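Local coordinates for protein putative secreted glycosylhydrolase (Parabacteroides distasonis ATCC 8503, PDB 3IMM) that probably acts as a hydrolase of the 3-keto-disaccharide hydrolase family, with a concanavalin-like fold that holds a sodium ion, at residues D37-T42 with K73-N78; G12-N17 with W25-G30; I180-K185 with R194-R199; G102-H107 with I134-N139. All blocks are in the same frame, centred on the assembly; numbering follows the deposited sequence. Where two conformers were deposited one is given.

Contact 1 (D37-T42 with K73-N78)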
loop_
_atom_site.group_PDB
_atom_site.type_symbol
_atom_site.label_atom_id
_atom_site.label_comp_id
_atom_site.label_asym_id
_atom_site.label_seq_id
_atom_site.Cartn_x
_atom_site.Cartn_y
_atom_site.Cartn_z
ATOM N N ASP A 37 0.144 0.526 -16.179
ATOM C CA ASP A 37 1.073 0.500 -15.049
ATOM C C ASP A 37 1.086 1.760 -14.172
ATOM O O ASP A 37 1.482 1.694 -13.020
ATOM C CB ASP A 37 2.481 0.162 -15.546
ATOM C CG ASP A 37 3.024 1.199 -16.492
ATOM O OD1 ASP A 37 2.495 1.300 -17.614
ATOM O OD2 ASP A 37 3.972 1.916 -16.114
ATOM N N GLU A 38 0.621 2.890 -14.697
ATOM C CA GLU A 38 0.650 4.144 -13.952
ATOM C C GLU A 38 -0.241 4.129 -12.714
ATOM O O GLU A 38 -1.268 3.447 -12.683
ATOM C CB GLU A 38 0.266 5.294 -14.865
ATOM C CG GLU A 38 0.465 6.682 -14.279
ATOM C CD GLU A 38 0.130 7.775 -15.296
ATOM O OE1 GLU A 38 -1.070 8.098 -15.532
ATOM O OE2 GLU A 38 1.103 8.298 -15.876
ATOM N N SER A 39 0.181 4.885 -11.698
ATOM C CA SER A 39 -0.493 4.989 -10.420
ATOM C C SER A 39 -1.693 5.947 -10.435
ATOM O O SER A 39 -1.883 6.739 -11.380
ATOM C CB SER A 39 0.524 5.432 -9.347
ATOM O OG SER A 39 1.599 4.502 -9.193
ATOM N N ILE A 40 -2.492 5.889 -9.376
ATOM C CA ILE A 40 -3.600 6.841 -9.149
ATOM C C ILE A 40 -3.328 7.525 -7.807
ATOM O O ILE A 40 -2.931 6.856 -6.839
ATOM C CB ILE A 40 -5.015 6.137 -9.151
ATOM C CG1 ILE A 40 -6.149 7.142 -8.885
ATOM C CG2 ILE A 40 -5.095 4.916 -8.153
ATOM C CD1 ILE A 40 -7.471 6.713 -9.386
ATOM N N TRP A 41 -3.498 8.850 -7.748
ATOM C CA TRP A 41 -3.132 9.590 -6.560
ATOM C C TRP A 41 -4.268 10.427 -6.091
ATOM O O TRP A 41 -5.115 10.847 -6.885
ATOM C CB TRP A 41 -1.925 10.510 -6.799
ATOM C CG TRP A 41 -0.704 9.783 -7.299
ATOM C CD1 TRP A 41 -0.279 9.706 -8.582
ATOM C CD2 TRP A 41 0.225 9.027 -6.517
ATOM N NE1 TRP A 41 0.856 8.931 -8.657
ATOM C CE2 TRP A 41 1.186 8.505 -7.402
ATOM C CE3 TRP A 41 0.359 8.776 -5.149
ATOM C CZ2 TRP A 41 2.259 7.726 -6.968
ATOM C CZ3 TRP A 41 1.400 8.004 -4.718
ATOM C CH2 TRP A 41 2.339 7.472 -5.632
ATOM N N THR A 42 -4.255 10.702 -4.788
ATOM C CA THR A 42 -5.088 11.740 -4.250
ATOM C C THR A 42 -4.596 13.083 -4.795
ATOM O O THR A 42 -3.418 13.239 -5.124
ATOM C CB THR A 42 -5.083 11.729 -2.701
ATOM O OG1 THR A 42 -3.745 11.831 -2.233
ATOM C CG2 THR A 42 -5.718 10.450 -2.156
ATOM N N LYS A 73 5.629 12.002 -9.123
ATOM C CA LYS A 73 6.422 11.616 -10.320
ATOM C C LYS A 73 7.571 10.665 -9.894
ATOM O O LYS A 73 7.651 9.530 -10.367
ATOM C CB LYS A 73 6.945 12.845 -11.090
ATOM N N ASP A 74 8.408 11.114 -8.963
ATOM C CA ASP A 74 9.490 10.292 -8.397
ATOM C C ASP A 74 9.093 9.698 -7.038
ATOM O O ASP A 74 9.719 9.967 -6.001
ATOM C CB ASP A 74 10.761 11.154 -8.273
ATOM C CG ASP A 74 11.993 10.352 -7.841
ATOM O OD1 ASP A 74 12.077 9.145 -8.157
ATOM O OD2 ASP A 74 12.873 10.952 -7.201
ATOM N N TRP A 75 8.065 8.860 -7.062
ATOM C CA TRP A 75 7.393 8.433 -5.836
ATOM C C TRP A 75 8.085 7.300 -5.108
ATOM O O TRP A 75 7.999 7.204 -3.903
ATOM C CB TRP A 75 5.938 8.026 -6.131
ATOM C CG TRP A 75 5.712 6.787 -7.001
ATOM C CD1 TRP A 75 5.498 6.757 -8.358
ATOM C CD2 TRP A 75 5.601 5.420 -6.551
ATOM N NE1 TRP A 75 5.257 5.469 -8.766
ATOM C CE2 TRP A 75 5.320 4.628 -7.689
ATOM C CE3 TRP A 75 5.702 4.801 -5.305
ATOM C CZ2 TRP A 75 5.163 3.242 -7.623
ATOM C CZ3 TRP A 75 5.546 3.417 -5.230
ATOM C CH2 TRP A 75 5.288 2.650 -6.394
ATOM N N ILE A 76 8.793 6.456 -5.862
ATOM C CA ILE A 76 9.265 5.194 -5.341
ATOM C C ILE A 76 10.180 5.414 -4.118
ATOM O O ILE A 76 9.971 4.779 -3.092
ATOM C CB ILE A 76 9.922 4.354 -6.464
ATOM C CG1 ILE A 76 8.849 3.793 -7.399
ATOM C CG2 ILE A 76 10.744 3.192 -5.880
ATOM C CD1 ILE A 76 9.362 3.459 -8.807
ATOM N N PRO A 77 11.199 6.298 -4.226
ATOM C CA PRO A 77 12.024 6.582 -3.065
ATOM C C PRO A 77 11.445 7.615 -2.099
ATOM O O PRO A 77 12.003 7.820 -1.045
ATOM C CB PRO A 77 13.349 7.115 -3.683
ATOM C CG PRO A 77 13.018 7.553 -5.070
ATOM C CD PRO A 77 11.648 7.042 -5.424
ATOM N N ASN A 78 10.339 8.268 -2.438
ATOM C CA ASN A 78 9.820 9.349 -1.596
ATOM C C ASN A 78 8.463 8.986 -1.060
ATOM O O ASN A 78 7.533 9.763 -1.150
ATOM C CB ASN A 78 9.766 10.666 -2.380
ATOM C CG ASN A 78 11.128 11.107 -2.859
ATOM O OD1 ASN A 78 12.001 11.362 -2.061
ATOM N ND2 ASN A 78 11.314 11.173 -4.156
HETATM O O HOH W 1 3.352 5.757 -11.594
#
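Water 1 accepts hydrogen bonds from both segments, from the backbone N of Ser39 and from the indole NE1 of Trp75. The bond from Ser39 N to the water oxygen is 3.3 Å long. The one from Trp75 NE1 to the same oxygen is weak, at 3.4 Å. Ser39 OG itself stands 3.8 Å from Trp75 NE1, approaching the indole obliquely.

The larger contact is between the two tryptophans. Trp41 brings the edge of its six-membered ring, atoms CZ2 and CH2, onto one face of the five-membered ring of Trp75. The stack is T-shaped, with the planes at 65° and the two ring centroids 5.1 Å apart. The nearest atoms are Trp41 CZ2 and Trp75 CG, at 3.6 Å. Trp75 swings its CG between its own backbone N and carbonyl carbon (chi1 66°), which offers that face to Trp41. Ile76 CG1 lies over the opposite face, so the Trp75 ring is packed from both sides.

The loop is tied back on itself near Trp75. Asn78 ND2 donates to Asp74 O at 2.7 Å, nearly in line with the carbonyl bond. Asn78 N bonds to Trp75 O at 3.0 Å. Asn78 OD1 is hydrogen-bonded to Lys169 NZ.

Val66 and Cys69 of strand 62-69 touch both tryptophans. The sodium ion is about 7 Å from the Trp75 side chain. The loop 73-78 thus lays Trp75 against Trp41 on the outer face of the five-stranded sheet of a concanavalin-like beta-sandwich.

Contact 2 (G12-N17 with W25-G30); sequences GKNLEN and WSETDG
Leu15 lies alongside Glu27, and the two side chains run past each other in opposite directions. Leu15 CD2 is 4.0 Å from Glu27 CD. Leu15 CG packs against the same carboxylate carbon, and CD1 comes near Glu27 CG. Glu27 starts with CG beside its backbone N (chi1 -60°) and then runs extended, which carries the carboxylate over to the loop. There Glu27 OE1 comes 3.5 Å from Asn14 CA.

No direct hydrogen bond joins the segments. Water 2 does the bridging. It donates to Glu27 OE2 at 3.0 Å and accepts from Leu15 N, also at 3.0 Å. It is also modelled as donating to Gly12 O, but that separation is unusually short and its exact length is doubtful. One carboxylate oxygen is thereby linked to the loop backbone, while the apolar part of Glu27 lies on Leu15.

The loop 12-17 is shaped by a beta turn. Asn14 and Leu15, at its centre, both have positive phi (56° and 59°). Glu16 N closes it on Lys13 O at 3.0 Å. Glu16 OE2 in return accepts Lys13 N at 2.8 Å, met from above the carboxylate plane.

Leu32 touches Leu15, Trp25 and Glu27, and makes a common apolar floor. Trp25 turns its indole away from the loop and bonds through NE1 to Glu38 O. Strand 25-28 pairs with 31-34, and Asp29 and Gly30 form the two-residue turn between them. The loop packs on a tight two-residue beta hairpin whose Asp29-Gly30 turn is type I'.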
loop_
_atom_site.group_PDB
_atom_site.type_symbol
_atom_site.label_atom_id
_atom_site.label_comp_id
_atom_site.label_asym_id
_atom_site.label_seq_id
_atom_site.Cartn_x
_atom_site.Cartn_y
_atom_site.Cartn_z
ATOM N N GLY A 12 -13.232 10.643 -3.804
ATOM C CA GLY A 12 -14.548 11.193 -4.031
ATOM C C GLY A 12 -15.397 10.278 -4.870
ATOM O O GLY A 12 -15.087 9.117 -5.012
ATOM N N LYS A 13 -16.457 10.819 -5.464
ATOM C CA LYS A 13 -17.282 10.069 -6.415
ATOM C C LYS A 13 -16.736 10.249 -7.809
ATOM O O LYS A 13 -16.261 11.328 -8.175
ATOM C CB LYS A 13 -18.706 10.570 -6.388
ATOM C CG LYS A 13 -19.334 10.639 -5.012
ATOM C CD LYS A 13 -20.598 11.531 -5.059
ATOM C CE LYS A 13 -21.861 10.711 -5.022
ATOM N NZ LYS A 13 -21.965 9.982 -3.700
ATOM N N ASN A 14 -16.791 9.172 -8.580
ATOM C CA ASN A 14 -16.334 9.170 -9.974
ATOM C C ASN A 14 -14.880 9.630 -10.142
ATOM O O ASN A 14 -14.522 10.252 -11.154
ATOM C CB ASN A 14 -17.283 10.025 -10.822
ATOM C CG ASN A 14 -18.720 9.658 -10.591
ATOM O OD1 ASN A 14 -19.058 8.471 -10.515
ATOM N ND2 ASN A 14 -19.563 10.663 -10.400
ATOM N N LEU A 15 -14.075 9.331 -9.121
ATOM C CA LEU A 15 -12.664 9.677 -9.085
ATOM C C LEU A 15 -12.403 11.195 -9.200
ATOM O O LEU A 15 -11.292 11.618 -9.517
ATOM C CB LEU A 15 -11.866 8.835 -10.112
ATOM C CG LEU A 15 -12.071 7.296 -10.037
ATOM C CD1 LEU A 15 -11.368 6.525 -11.171
ATOM C CD2 LEU A 15 -11.623 6.738 -8.697
ATOM N N GLU A 16 -13.400 12.002 -8.851
ATOM C CA GLU A 16 -13.322 13.471 -8.971
ATOM C C GLU A 16 -12.165 14.072 -8.185
ATOM O O GLU A 16 -11.632 15.127 -8.565
ATOM C CB GLU A 16 -14.633 14.105 -8.504
ATOM C CG GLU A 16 -14.930 13.845 -7.011
ATOM C CD GLU A 16 -16.362 14.147 -6.590
ATOM O OE1 GLU A 16 -17.030 14.973 -7.248
ATOM O OE2 GLU A 16 -16.787 13.580 -5.560
ATOM N N ASN A 17 -11.777 13.409 -7.088
ATOM C CA ASN A 17 -10.693 13.885 -6.223
ATOM C C ASN A 17 -9.373 13.150 -6.399
ATOM O O ASN A 17 -8.506 13.247 -5.529
ATOM C CB ASN A 17 -11.116 13.831 -4.750
ATOM C CG ASN A 17 -12.340 14.658 -4.491
ATOM O OD1 ASN A 17 -12.552 15.652 -5.170
ATOM N ND2 ASN A 17 -13.160 14.258 -3.527
ATOM N N TRP A 25 -7.096 4.035 -15.279
ATOM C CA TRP A 25 -7.849 3.751 -14.065
ATOM C C TRP A 25 -9.292 4.011 -14.281
ATOM O O TRP A 25 -9.650 5.055 -14.807
ATOM C CB TRP A 25 -7.376 4.634 -12.927
ATOM C CG TRP A 25 -6.079 4.173 -12.339
ATOM C CD1 TRP A 25 -4.852 4.612 -12.664
ATOM C CD2 TRP A 25 -5.909 3.167 -11.337
ATOM N NE1 TRP A 25 -3.907 3.947 -11.925
ATOM C CE2 TRP A 25 -4.535 3.038 -11.114
ATOM C CE3 TRP A 25 -6.789 2.366 -10.604
ATOM C CZ2 TRP A 25 -4.011 2.160 -10.153
ATOM C CZ3 TRP A 25 -6.270 1.475 -9.679
ATOM C CH2 TRP A 25 -4.890 1.397 -9.447
ATOM N N SER A 26 -10.121 3.073 -13.843
ATOM C CA SER A 26 -11.581 3.226 -13.964
ATOM C C SER A 26 -12.328 2.378 -12.929
ATOM O O SER A 26 -11.847 1.350 -12.429
ATOM C CB SER A 26 -12.035 2.869 -15.379
ATOM O OG SER A 26 -11.962 1.486 -15.585
ATOM N N GLU A 27 -13.496 2.851 -12.575
ATOM C CA GLU A 27 -14.432 2.101 -11.765
ATOM C C GLU A 27 -15.472 1.328 -12.610
ATOM O O GLU A 27 -16.179 1.928 -13.449
ATOM C CB GLU A 27 -15.182 3.063 -10.840
ATOM C CG GLU A 27 -14.298 3.835 -9.884
ATOM C CD GLU A 27 -15.083 4.841 -9.069
ATOM O OE1 GLU A 27 -15.823 5.702 -9.664
ATOM O OE2 GLU A 27 -14.959 4.764 -7.836
ATOM N N THR A 28 -15.592 0.020 -12.347
ATOM C CA THR A 28 -16.556 -0.860 -13.023
ATOM C C THR A 28 -17.399 -1.495 -11.933
ATOM O O THR A 28 -16.864 -2.169 -11.039
ATOM C CB THR A 28 -15.852 -1.973 -13.836
ATOM O OG1 THR A 28 -15.070 -1.383 -14.882
ATOM C CG2 THR A 28 -16.868 -3.002 -14.448
ATOM N N ASP A 29 -18.705 -1.228 -11.953
ATOM C CA ASP A 29 -19.611 -1.793 -10.961
ATOM C C ASP A 29 -19.161 -1.497 -9.524
ATOM O O ASP A 29 -19.311 -2.330 -8.618
ATOM C CB ASP A 29 -19.703 -3.305 -11.165
ATOM C CG ASP A 29 -20.312 -3.703 -12.502
ATOM O OD1 ASP A 29 -21.032 -2.903 -13.177
ATOM O OD2 ASP A 29 -20.062 -4.863 -12.865
ATOM N N GLY A 30 -18.623 -0.300 -9.313
ATOM C CA GLY A 30 -18.206 0.124 -7.984
ATOM C C GLY A 30 -16.825 -0.362 -7.551
ATOM O O GLY A 30 -16.438 -0.193 -6.400
HETATM O O HOH W 2 -14.401 7.494 -6.726
#

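Contact 3 (I180-K185 with R194-R199); sequences IGLQGK and RNIKIR
Ile180 and Ile198 meet tip to tip, with CD1 of one 3.6 Å from CD1 of the other. Leu182 and Ile196 do the same next to them, CD1 to CD1 at 3.9 Å. The contact is wholly apolar, with no hydrogen bond between the segments.

The reach comes from extended side chains. Ile198 holds CG1 anti to its backbone N (chi1 -171°) and continues extended to CD1. Ile180 instead keeps CG1 beside its backbone N (chi1 -61°), and its CD1 also points out at full length. The backbones stay well apart, with the CA atoms of Ile180 and Ile198 separated by 10.3 Å. The touching parts run nearly antiparallel, 168° apart, but they lie in different sheets that face each other.

In the next shell, Phe49 touches both Ile180 and Ile198, and Leu32 touches both Leu182 and Ile196. Backbone bonds hold the first strand in its own sheet: Ile180 to Thr42, Leu182 to Ile40, and Gly181 to Val66. Arg194 and Arg199 form salt bridges with Asp54 and Glu50.

The contact is part of the buried core of the beta-sandwich. Strand 179-182 lies between 40-42 and 62-69 in the five-stranded sheet. Strand 191-200 faces it from the six-stranded sheet, between 8-9 and 49-57.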
loop_
_atom_site.group_PDB
_atom_site.type_symbol
_atom_site.label_atom_id
_atom_site.label_comp_id
_atom_site.label_asym_id
_atom_site.label_seq_id
_atom_site.Cartn_x
_atom_site.Cartn_y
_atom_site.Cartn_z
ATOM N N ILE A 180 -1.610 9.965 -1.224
ATOM C CA ILE A 180 -1.931 8.570 -1.167
ATOM C C ILE A 180 -2.174 8.068 -2.595
ATOM O O ILE A 180 -2.779 8.756 -3.426
ATOM C CB ILE A 180 -3.152 8.304 -0.219
ATOM C CG1 ILE A 180 -2.828 8.762 1.200
ATOM C CG2 ILE A 180 -3.506 6.849 -0.209
ATOM C CD1 ILE A 180 -3.997 8.723 2.210
ATOM N N GLY A 181 -1.635 6.903 -2.908
ATOM C CA GLY A 181 -1.881 6.296 -4.199
ATOM C C GLY A 181 -1.982 4.782 -4.194
ATOM O O GLY A 181 -1.650 4.121 -3.227
ATOM N N LEU A 182 -2.492 4.264 -5.304
ATOM C CA LEU A 182 -2.499 2.844 -5.611
ATOM C C LEU A 182 -1.693 2.639 -6.877
ATOM O O LEU A 182 -1.653 3.495 -7.765
ATOM C CB LEU A 182 -3.921 2.336 -5.822
ATOM C CG LEU A 182 -4.900 2.521 -4.673
ATOM C CD1 LEU A 182 -6.327 2.179 -5.118
ATOM C CD2 LEU A 182 -4.432 1.662 -3.456
ATOM N N GLN A 183 -1.027 1.500 -6.932
ATOM C CA GLN A 183 -0.198 1.161 -8.071
ATOM C C GLN A 183 -0.993 0.430 -9.134
ATOM O O GLN A 183 -1.962 -0.268 -8.833
ATOM C CB GLN A 183 0.987 0.339 -7.608
ATOM C CG GLN A 183 1.873 1.119 -6.671
ATOM C CD GLN A 183 2.827 0.234 -5.958
ATOM O OE1 GLN A 183 3.700 -0.368 -6.582
ATOM N NE2 GLN A 183 2.675 0.133 -4.641
ATOM N N GLY A 184 -0.530 0.614 -10.377
ATOM C CA GLY A 184 -1.186 0.117 -11.575
ATOM C C GLY A 184 -0.816 -1.316 -11.873
ATOM O O GLY A 184 -0.170 -1.964 -11.084
ATOM N N LYS A 185 -1.253 -1.798 -13.026
ATOM C CA LYS A 185 -1.005 -3.159 -13.481
ATOM C C LYS A 185 0.320 -3.290 -14.202
ATOM O O LYS A 185 0.551 -2.611 -15.193
ATOM C CB LYS A 185 -2.159 -3.545 -14.403
ATOM C CG LYS A 185 -2.048 -4.865 -15.133
ATOM C CD LYS A 185 -3.312 -5.061 -16.018
ATOM C CE LYS A 185 -3.255 -6.284 -16.951
ATOM N NZ LYS A 185 -2.085 -6.292 -17.858
ATOM N N ARG A 194 -12.067 -1.655 -3.750
ATOM C CA ARG A 194 -13.360 -1.043 -3.488
ATOM C C ARG A 194 -13.492 -0.518 -2.087
ATOM O O ARG A 194 -12.668 -0.797 -1.217
ATOM C CB ARG A 194 -14.533 -1.961 -3.799
ATOM C CG ARG A 194 -14.655 -3.031 -2.874
ATOM C CD ARG A 194 -15.958 -3.832 -3.025
ATOM N NE ARG A 194 -15.859 -4.732 -1.892
ATOM C CZ ARG A 194 -16.327 -5.957 -1.787
ATOM N NH1 ARG A 194 -17.035 -6.494 -2.742
ATOM N NH2 ARG A 194 -16.081 -6.635 -0.660
ATOM N N ASN A 195 -14.518 0.296 -1.887
ATOM C CA ASN A 195 -14.745 0.930 -0.601
ATOM C C ASN A 195 -13.467 1.590 -0.051
ATOM O O ASN A 195 -13.159 1.439 1.102
ATOM C CB ASN A 195 -15.292 -0.101 0.409
ATOM C CG ASN A 195 -16.682 -0.544 0.073
ATOM O OD1 ASN A 195 -17.542 0.293 -0.175
ATOM N ND2 ASN A 195 -16.923 -1.849 0.097
ATOM N N ILE A 196 -12.766 2.354 -0.883
ATOM C CA ILE A 196 -11.559 3.060 -0.465
ATOM C C ILE A 196 -11.986 4.371 0.176
ATOM O O ILE A 196 -12.551 5.270 -0.485
ATOM C CB ILE A 196 -10.618 3.313 -1.605
ATOM C CG1 ILE A 196 -10.450 2.068 -2.463
ATOM C CG2 ILE A 196 -9.255 3.775 -1.103
ATOM C CD1 ILE A 196 -9.985 2.386 -3.851
ATOM N N LYS A 197 -11.721 4.468 1.474
ATOM C CA LYS A 197 -12.165 5.581 2.296
ATOM C C LYS A 197 -11.155 5.961 3.364
ATOM O O LYS A 197 -10.258 5.208 3.716
ATOM C CB LYS A 197 -13.530 5.275 2.937
ATOM C CG LYS A 197 -13.573 3.978 3.792
ATOM C CD LYS A 197 -14.988 3.678 4.185
ATOM C CE LYS A 197 -15.103 2.793 5.448
ATOM N NZ LYS A 197 -16.566 2.537 5.730
ATOM N N ILE A 198 -11.296 7.165 3.857
ATOM C CA ILE A 198 -10.318 7.737 4.749
ATOM C C ILE A 198 -11.039 8.586 5.814
ATOM O O ILE A 198 -12.099 9.148 5.565
ATOM C CB ILE A 198 -9.277 8.563 3.958
ATOM C CG1 ILE A 198 -8.123 8.990 4.858
ATOM C CG2 ILE A 198 -9.925 9.807 3.255
ATOM C CD1 ILE A 198 -6.932 9.525 4.079
ATOM N N ARG A 199 -10.481 8.630 7.013
ATOM C CA ARG A 199 -10.859 9.648 7.986
ATOM C C ARG A 199 -9.689 10.001 8.874
ATOM O O ARG A 199 -8.723 9.254 8.969
ATOM C CB ARG A 199 -12.037 9.203 8.814
ATOM C CG ARG A 199 -11.755 8.111 9.721
ATOM C CD ARG A 199 -12.933 7.806 10.648
ATOM N NE ARG A 199 -12.605 6.556 11.335
ATOM C CZ ARG A 199 -13.473 5.804 11.999
ATOM N NH1 ARG A 199 -14.748 6.144 12.073
ATOM N NH2 ARG A 199 -13.062 4.668 12.537
#

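Contact 4 (G102-H107 with I134-N139); sequences GAIYGH and IMVILN
Gly102 brings the loop 102-107 close to strand 133-138, its CA 6.1 Å from that of Val136. Its phi is positive, at 87°. The strand belongs to the six-stranded sheet of the concanavalin-like beta-sandwich, and the loop lies against its inner side. Further on, residues 104-107 make a type II beta turn with Gly106 in its third position. His107 N closes this turn on Ile104 O at 2.9 Å.

Val136 packs directly on the loop backbone. Its CG2 is 3.8 Å from Gly102 O, and CB and CG1 lie near the same oxygen. That carbonyl is not left to apolar neighbours alone, since Thr144 OG1 also bonds to it. Ile104 holds CG1 beside its backbone N (chi1 -48°), and its CD1 comes down on the strand. There CD1 lies 4.2 Å from Ile134 CG2 and 4.3 Å from Val136 CG2.

Val80 touches both Ile104 and Ile134, and Met125 packs on Val136 from the neighbouring strand 122-130. On its other side the loop pairs with strand 80-85: Gly102 and Ala103 bond to the backbone of Gln83, and Tyr105 to that of Glu81. Gln83 and Glu81 are both sodium ligands, so this loop flanks the metal site. The His107 ring is held by its own turn: ND1 donates to Tyr105 O at 2.8 Å, 168° at the hydrogen, with the oxygen close to the imidazole plane.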
loop_
_atom_site.group_PDB
_atom_site.type_symbol
_atom_site.label_atom_id
_atom_site.label_comp_id
_atom_site.label_asym_id
_atom_site.label_seq_id
_atom_site.Cartn_x
_atom_site.Cartn_y
_atom_site.Cartn_z
ATOM N N GLY A 102 0.463 -6.999 3.568
ATOM C CA GLY A 102 0.407 -6.172 4.768
ATOM C C GLY A 102 1.784 -5.815 5.311
ATOM O O GLY A 102 1.879 -5.118 6.287
ATOM N N ALA A 103 2.854 -6.273 4.668
ATOM C CA ALA A 103 4.164 -5.804 5.017
ATOM C C ALA A 103 4.360 -4.348 4.599
ATOM O O ALA A 103 3.648 -3.829 3.743
ATOM C CB ALA A 103 5.217 -6.660 4.389
ATOM N N ILE A 104 5.378 -3.722 5.184
ATOM C CA ILE A 104 5.922 -2.458 4.664
ATOM C C ILE A 104 7.024 -2.853 3.706
ATOM O O ILE A 104 8.110 -3.370 4.104
ATOM C CB ILE A 104 6.431 -1.502 5.777
ATOM C CG1 ILE A 104 5.399 -1.368 6.878
ATOM C CG2 ILE A 104 6.780 -0.086 5.196
ATOM C CD1 ILE A 104 4.074 -0.776 6.343
ATOM N N TYR A 105 6.722 -2.687 2.422
ATOM C CA TYR A 105 7.513 -3.274 1.375
ATOM C C TYR A 105 8.949 -2.827 1.517
ATOM O O TYR A 105 9.233 -1.644 1.677
ATOM C CB TYR A 105 7.031 -2.951 -0.047
ATOM C CG TYR A 105 7.982 -3.521 -1.046
ATOM C CD1 TYR A 105 7.967 -4.875 -1.314
ATOM C CD2 TYR A 105 8.980 -2.735 -1.646
ATOM C CE1 TYR A 105 8.896 -5.449 -2.171
ATOM C CE2 TYR A 105 9.907 -3.304 -2.510
ATOM C CZ TYR A 105 9.836 -4.661 -2.781
ATOM O OH TYR A 105 10.710 -5.260 -3.626
ATOM N N GLY A 106 9.842 -3.791 1.437
ATOM C CA GLY A 106 11.292 -3.524 1.543
ATOM C C GLY A 106 11.852 -3.193 2.906
ATOM O O GLY A 106 13.100 -3.037 3.053
ATOM N N HIS A 107 10.974 -3.158 3.922
ATOM C CA HIS A 107 11.312 -2.595 5.237
ATOM C C HIS A 107 10.936 -3.430 6.463
ATOM O O HIS A 107 11.706 -3.490 7.444
ATOM C CB HIS A 107 10.738 -1.175 5.350
ATOM C CG HIS A 107 11.394 -0.209 4.413
ATOM N ND1 HIS A 107 11.016 -0.072 3.092
ATOM C CD2 HIS A 107 12.447 0.623 4.595
ATOM C CE1 HIS A 107 11.796 0.822 2.514
ATOM N NE2 HIS A 107 12.677 1.254 3.403
ATOM N N ILE A 134 2.889 3.533 11.766
ATOM C CA ILE A 134 1.989 2.925 10.763
ATOM C C ILE A 134 1.588 1.546 11.281
ATOM O O ILE A 134 2.434 0.780 11.715
ATOM C CB ILE A 134 2.696 2.839 9.376
ATOM C CG1 ILE A 134 3.041 4.264 8.925
ATOM C CG2 ILE A 134 1.807 2.142 8.300
ATOM C CD1 ILE A 134 3.748 4.379 7.584
HETATM N N MSE A 135 0.291 1.270 11.288
HETATM C CA MSE A 135 -0.243 -0.035 11.634
HETATM C C MSE A 135 -1.031 -0.574 10.446
HETATM O O MSE A 135 -1.746 0.178 9.772
HETATM C CB MSE A 135 -1.151 0.071 12.864
HETATM C CG MSE A 135 -2.015 -1.144 13.095
HETATM SE SE MSE A 135 -3.144 -0.955 14.673
HETATM C CE MSE A 135 -1.761 -0.864 16.071
ATOM N N VAL A 136 -0.898 -1.872 10.182
ATOM C CA VAL A 136 -1.697 -2.502 9.148
ATOM C C VAL A 136 -2.561 -3.582 9.794
ATOM O O VAL A 136 -2.074 -4.498 10.460
ATOM C CB VAL A 136 -0.851 -3.066 8.012
ATOM C CG1 VAL A 136 -1.723 -3.657 6.946
ATOM C CG2 VAL A 136 0.073 -1.989 7.433
ATOM N N ILE A 137 -3.859 -3.486 9.537
ATOM C CA ILE A 137 -4.790 -4.447 10.002
ATOM C C ILE A 137 -5.356 -5.092 8.753
ATOM O O ILE A 137 -5.943 -4.401 7.935
ATOM C CB ILE A 137 -5.892 -3.773 10.837
ATOM C CG1 ILE A 137 -5.261 -2.964 11.991
ATOM C CG2 ILE A 137 -6.876 -4.852 11.359
ATOM C CD1 ILE A 137 -5.929 -1.714 12.305
ATOM N N LEU A 138 -5.190 -6.403 8.613
ATOM C CA LEU A 138 -5.612 -7.135 7.395
ATOM C C LEU A 138 -6.625 -8.216 7.816
ATOM O O LEU A 138 -6.332 -9.012 8.680
ATOM C CB LEU A 138 -4.385 -7.747 6.722
ATOM C CG LEU A 138 -4.585 -8.628 5.488
ATOM C CD1 LEU A 138 -5.335 -7.846 4.409
ATOM C CD2 LEU A 138 -3.255 -9.144 4.962
ATOM N N ASN A 139 -7.833 -8.189 7.251
ATOM C CA ASN A 139 -8.866 -9.139 7.601
ATOM C C ASN A 139 -9.080 -9.265 9.123
ATOM O O ASN A 139 -9.275 -10.349 9.663
ATOM C CB ASN A 139 -8.582 -10.489 6.906
ATOM C CG ASN A 139 -8.620 -10.353 5.407
ATOM O OD1 ASN A 139 -9.397 -9.526 4.880
ATOM N ND2 ASN A 139 -7.742 -11.058 4.706
#

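Overall arrangement
All four contacts belong to one concanavalin-like beta-sandwich. Along the chain, contact 2 closes first, then contacts 1, 4 and 3 follow in series. Contacts 1 and 3 have centres 12 Å apart and share the five-stranded sheet, where strands 40-42 and 179-182 are neighbours. Contacts 3 and 4 both reach the six-stranded sheet, with centres 15 Å apart on opposite sides of the chain's centre. Contact 2 lies at one end, its centre 25 Å from that of contact 4. Its Trp25 packs on 180-185, joining the hairpin to the sandwich. Contact 1 comes nearest the sodium ion, while the loop of contact 4 bonds to the strand carrying the ligands Glu81 and Gln83.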